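Local structure of brefeldin A esterase (Bacillus subtilis, 1JKM) at residues E85-L88 against E94-L97; A206-R211 against D272-P277. The protein is a serine hydrolase of the alpha/beta hydrolase family that degrades brefeldin A and is homologous to mammalian hormone-sensitive lipase. One frame throughout, in Å; residues are numbered along the deposited sequence.

Interaction 1: residues E85-L88 against E94-L97; sequences ETIL and EITL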
loop_
_atom_site.group_PDB
_atom_site.type_symbol
_atom_site.label_atom_id
_atom_site.label_comp_id
_atom_site.label_asym_id
_atom_site.label_seq_id
_atom_site.Cartn_x
_atom_site.Cartn_y
_atom_site.Cartn_z
ATOM N N GLU B 85 -4.644 26.627 -26.665
ATOM C CA GLU B 85 -5.416 26.964 -27.849
ATOM C C GLU B 85 -6.821 27.312 -27.349
ATOM O O GLU B 85 -7.210 26.838 -26.281
ATOM C CB GLU B 85 -5.521 25.844 -28.859
ATOM C CG GLU B 85 -4.239 25.351 -29.476
ATOM C CD GLU B 85 -3.740 26.098 -30.693
ATOM O OE1 GLU B 85 -4.395 27.053 -31.162
ATOM O OE2 GLU B 85 -2.657 25.706 -31.197
ATOM N N THR B 86 -7.529 28.180 -28.067
ATOM C CA THR B 86 -8.933 28.402 -27.731
ATOM C C THR B 86 -9.786 28.042 -28.937
ATOM O O THR B 86 -9.366 28.322 -30.065
ATOM C CB THR B 86 -9.121 29.877 -27.337
ATOM O OG1 THR B 86 -8.256 30.202 -26.235
ATOM C CG2 THR B 86 -10.564 30.158 -26.980
ATOM N N ILE B 87 -10.829 27.251 -28.775
ATOM C CA ILE B 87 -11.831 27.039 -29.803
ATOM C C ILE B 87 -13.194 27.471 -29.281
ATOM O O ILE B 87 -13.341 27.726 -28.077
ATOM C CB ILE B 87 -11.893 25.538 -30.199
ATOM C CG1 ILE B 87 -12.423 24.701 -29.050
ATOM C CG2 ILE B 87 -10.519 25.063 -30.663
ATOM C CD1 ILE B 87 -12.560 23.213 -29.281
ATOM N N LEU B 88 -14.204 27.522 -30.140
ATOM C CA LEU B 88 -15.556 27.806 -29.666
ATOM C C LEU B 88 -16.440 26.562 -29.679
ATOM O O LEU B 88 -16.387 25.778 -30.622
ATOM C CB LEU B 88 -16.228 28.884 -30.525
ATOM C CG LEU B 88 -15.680 30.306 -30.362
ATOM C CD1 LEU B 88 -15.127 30.813 -31.681
ATOM C CD2 LEU B 88 -16.775 31.216 -29.831
ATOM N N GLU B 94 -16.089 29.990 -25.232
ATOM C CA GLU B 94 -14.664 29.743 -25.455
ATOM C C GLU B 94 -14.219 28.491 -24.692
ATOM O O GLU B 94 -14.592 28.299 -23.537
ATOM C CB GLU B 94 -13.792 30.935 -25.050
ATOM C CG GLU B 94 -13.469 31.878 -26.200
ATOM C CD GLU B 94 -13.008 33.249 -25.737
ATOM O OE1 GLU B 94 -12.180 33.326 -24.802
ATOM O OE2 GLU B 94 -13.476 34.258 -26.311
ATOM N N ILE B 95 -13.562 27.595 -25.422
ATOM C CA ILE B 95 -13.077 26.360 -24.765
ATOM C C ILE B 95 -11.558 26.376 -24.760
ATOM O O ILE B 95 -10.914 26.364 -25.816
ATOM C CB ILE B 95 -13.634 25.089 -25.419
ATOM C CG1 ILE B 95 -15.165 25.002 -25.373
ATOM C CG2 ILE B 95 -13.067 23.863 -24.680
ATOM C CD1 ILE B 95 -15.742 23.906 -26.235
ATOM N N THR B 96 -10.929 26.427 -23.575
ATOM C CA THR B 96 -9.458 26.355 -23.590
ATOM C C THR B 96 -8.988 24.917 -23.771
ATOM O O THR B 96 -9.486 24.023 -23.112
ATOM C CB THR B 96 -8.857 26.907 -22.284
ATOM O OG1 THR B 96 -9.470 28.182 -22.060
ATOM C CG2 THR B 96 -7.351 27.035 -22.381
ATOM N N LEU B 97 -8.026 24.715 -24.657
ATOM C CA LEU B 97 -7.301 23.455 -24.752
ATOM C C LEU B 97 -5.882 23.671 -24.237
ATOM O O LEU B 97 -5.217 24.620 -24.660
ATOM C CB LEU B 97 -7.253 22.939 -26.183
ATOM C CG LEU B 97 -8.570 22.738 -26.934
ATOM C CD1 LEU B 97 -8.273 22.187 -28.325
ATOM C CD2 LEU B 97 -9.540 21.826 -26.211
#
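The first beta hairpin of the alpha/beta hydrolase sheet joins E85-L88 to E94-L97, two antiparallel strands whose short axes run at 148° to each other. E85 with L97 and I87 with I95 are the hydrogen-bonded pairs, each closed by two backbone bonds; T86 with T96 and L88 with E94 are the non-hydrogen-bonded pairs between and beyond them. The shortest of the four bonds is I95 N to I87 O at 2.7 Å, followed by L97 N to E85 O at 2.8 Å. Between these bonds, T86 CA lies 3.4 Å from I95 O in a CA-H...O contact to an oxygen that also accepts the N-H of I87.

Strand alternation sorts the residue types. I87, I95 and L97 point to the face covered by helix 163-177, where W174 touches both I87 and L97, and branched aliphatic chains suit this buried layer. With chi1 at 67°, CG1 of I87 sits between its own backbone N and carbonyl carbon, and from there it crosses to I95 CB at 3.8 Å. The other face, with T86, L88, E94 and T96, is more exposed and suits threonine and glutamate: there the methyl T86 CG2 rests against the aliphatic part of E94, 3.5 Å from its CG.

Interaction 2: residues A206-R211 against D272-P277; sequences AKRRGR and DPIAWP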
loop_
_atom_site.group_PDB
_atom_site.type_symbol
_atom_site.label_atom_id
_atom_site.label_comp_id
_atom_site.label_asym_id
_atom_site.label_seq_id
_atom_site.Cartn_x
_atom_site.Cartn_y
_atom_site.Cartn_z
ATOM N N ALA B 206 -20.296 11.143 -31.022
ATOM C CA ALA B 206 -19.639 11.155 -32.307
ATOM C C ALA B 206 -20.244 10.086 -33.226
ATOM O O ALA B 206 -20.500 10.430 -34.387
ATOM C CB ALA B 206 -18.130 10.987 -32.204
ATOM N N LYS B 207 -20.514 8.878 -32.736
ATOM C CA LYS B 207 -21.150 7.871 -33.556
ATOM C C LYS B 207 -22.549 8.284 -34.059
ATOM O O LYS B 207 -22.918 7.973 -35.189
ATOM C CB LYS B 207 -21.291 6.539 -32.830
ATOM C CG LYS B 207 -21.856 5.437 -33.716
ATOM C CD LYS B 207 -21.684 4.057 -33.105
ATOM C CE LYS B 207 -23.023 3.493 -32.667
ATOM N NZ LYS B 207 -23.252 2.118 -33.168
ATOM N N ARG B 208 -23.349 8.884 -33.191
ATOM C CA ARG B 208 -24.668 9.352 -33.573
ATOM C C ARG B 208 -24.605 10.436 -34.640
ATOM O O ARG B 208 -25.398 10.389 -35.587
ATOM C CB ARG B 208 -25.402 9.894 -32.352
ATOM C CG ARG B 208 -25.839 8.735 -31.475
ATOM C CD ARG B 208 -26.738 9.308 -30.375
ATOM N NE ARG B 208 -27.175 8.178 -29.551
ATOM C CZ ARG B 208 -28.036 8.381 -28.569
ATOM N NH1 ARG B 208 -28.463 9.626 -28.381
ATOM N NH2 ARG B 208 -28.382 7.330 -27.857
ATOM N N ARG B 209 -23.595 11.284 -34.599
ATOM C CA ARG B 209 -23.492 12.411 -35.500
ATOM C C ARG B 209 -22.654 12.070 -36.716
ATOM O O ARG B 209 -22.269 12.977 -37.446
ATOM C CB ARG B 209 -22.947 13.634 -34.751
ATOM C CG ARG B 209 -23.874 13.972 -33.583
ATOM C CD ARG B 209 -23.796 15.441 -33.193
ATOM N NE ARG B 209 -24.766 15.708 -32.114
ATOM C CZ ARG B 209 -24.511 16.601 -31.150
ATOM N NH1 ARG B 209 -23.370 17.284 -31.125
ATOM N NH2 ARG B 209 -25.428 16.778 -30.215
ATOM N N GLY B 210 -22.308 10.802 -36.925
ATOM C CA GLY B 210 -21.558 10.388 -38.095
ATOM C C GLY B 210 -20.092 10.735 -38.074
ATOM O O GLY B 210 -19.505 10.797 -39.166
ATOM N N ARG B 211 -19.460 11.001 -36.909
ATOM C CA ARG B 211 -18.029 11.305 -36.976
ATOM C C ARG B 211 -17.249 10.391 -36.014
ATOM O O ARG B 211 -16.192 10.777 -35.526
ATOM C CB ARG B 211 -17.654 12.768 -36.840
ATOM C CG ARG B 211 -17.604 13.442 -38.243
ATOM C CD ARG B 211 -17.012 14.812 -38.266
ATOM N NE ARG B 211 -15.568 14.908 -38.071
ATOM C CZ ARG B 211 -14.958 16.081 -37.883
ATOM N NH1 ARG B 211 -15.706 17.195 -37.887
ATOM N NH2 ARG B 211 -13.639 16.162 -37.697
ATOM N N ASP B 272 -30.702 7.676 -20.146
ATOM C CA ASP B 272 -30.054 8.109 -21.369
ATOM C C ASP B 272 -28.568 7.754 -21.376
ATOM O O ASP B 272 -27.770 8.416 -20.708
ATOM C CB ASP B 272 -30.225 9.626 -21.469
ATOM C CG ASP B 272 -29.656 10.294 -22.675
ATOM O OD1 ASP B 272 -28.904 9.672 -23.452
ATOM O OD2 ASP B 272 -29.923 11.504 -22.918
ATOM N N PRO B 273 -28.143 6.963 -22.350
ATOM C CA PRO B 273 -26.765 6.510 -22.482
ATOM C C PRO B 273 -25.764 7.604 -22.754
ATOM O O PRO B 273 -24.583 7.397 -22.443
ATOM C CB PRO B 273 -26.782 5.551 -23.686
ATOM C CG PRO B 273 -28.070 5.876 -24.373
ATOM C CD PRO B 273 -29.010 6.091 -23.195
ATOM N N ILE B 274 -26.160 8.755 -23.330
ATOM C CA ILE B 274 -25.187 9.847 -23.450
ATOM C C ILE B 274 -24.875 10.483 -22.109
ATOM O O ILE B 274 -23.816 11.126 -21.950
ATOM C CB ILE B 274 -25.661 10.894 -24.477
ATOM C CG1 ILE B 274 -26.113 10.157 -25.746
ATOM C CG2 ILE B 274 -24.595 11.936 -24.771
ATOM C CD1 ILE B 274 -25.022 9.557 -26.587
ATOM N N ALA B 275 -25.810 10.490 -21.188
ATOM C CA ALA B 275 -25.587 10.973 -19.842
ATOM C C ALA B 275 -24.916 9.882 -19.003
ATOM O O ALA B 275 -24.026 10.164 -18.192
ATOM C CB ALA B 275 -26.897 11.328 -19.124
ATOM N N TRP B 276 -25.473 8.668 -19.091
ATOM C CA TRP B 276 -25.111 7.570 -18.212
ATOM C C TRP B 276 -24.917 6.316 -19.080
ATOM O O TRP B 276 -25.774 5.455 -19.260
ATOM C CB TRP B 276 -26.134 7.273 -17.090
ATOM C CG TRP B 276 -26.386 8.479 -16.232
ATOM C CD1 TRP B 276 -27.533 9.246 -16.248
ATOM C CD2 TRP B 276 -25.500 9.090 -15.286
ATOM N NE1 TRP B 276 -27.410 10.292 -15.360
ATOM C CE2 TRP B 276 -26.167 10.216 -14.751
ATOM C CE3 TRP B 276 -24.199 8.794 -14.835
ATOM C CZ2 TRP B 276 -25.593 11.042 -13.799
ATOM C CZ3 TRP B 276 -23.632 9.622 -13.872
ATOM C CH2 TRP B 276 -24.321 10.736 -13.361
ATOM N N PRO B 277 -23.732 6.167 -19.666
ATOM C CA PRO B 277 -23.372 5.078 -20.558
ATOM C C PRO B 277 -23.477 3.674 -20.007
ATOM O O PRO B 277 -23.679 2.752 -20.850
ATOM C CB PRO B 277 -21.924 5.378 -20.952
ATOM C CG PRO B 277 -21.815 6.868 -20.795
ATOM C CD PRO B 277 -22.609 7.139 -19.545
HETATM O O HOH W 1 -29.904 9.399 -26.121
#
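Water 1 accepts a hydrogen bond from R208 NH1 at 2.7 Å and donates one to D272 OD1 at 2.9 Å, so a single molecule bridges the two segments. It lies at the edge of the guanidinium, in its plane, and links opposite charges that do not touch: R208 NH1 and D272 OD1 are 4.9 Å apart. The same OD1 also receives the backbone N of I274 at 2.9 Å, from above the carboxylate plane. That bond closes an Asx turn, a place suited to aspartate because its short side chain can reach the amide two residues on. P273, whose ring restricts phi to values near the -65° found here, suits the bend between them.

R208 is the last residue of helix 194-208, which ends in a Schellman motif. R211 N bonds to A206 O, while the bond from G210 N to K207 O is weak; G210, at phi 75°, takes the C-prime position readily because it has no side chain. From this helix end, one of those flanking the alpha/beta hydrolase sheet, the arginine chain runs out extended from CG to NE and carries its flat head to the loop before helix 282-285. I274 approaches from the opposite direction and lays CD1 over the centre of one guanidinium face, 3.7 Å above the plane, with CG1 3.6 Å from R208 NH1. An isoleucine is long enough for this and apolar enough to pack also on L204 of the same helix and on F161. P273 comes in obliquely, its CG 3.8 Å from R208 NH2. That nitrogen forms a salt bridge with E284, which together with the water would fix the rotation of the guanidinium.

From the N terminus, strand 80-88 enters interaction 1 first and the chain returns as strand 94-102, closing a hairpin with a five-residue loop at one border of the main sheet. The chain then builds inner strands and helix 163-177 before helix 194-208 ends in interaction 2, whose partner lies 60 residues further on; that wider loop includes strand 217-221 and three helices. The contacts follow in series, neither nested nor crossed. The centres of interactions 1 and 2 are about 22 Å apart, and the nearest atoms of interactions 1 and 2 are about 11 Å apart. Helix 163-177 borders both, lying against the hairpin and also touching A206 and R211 at interaction 2.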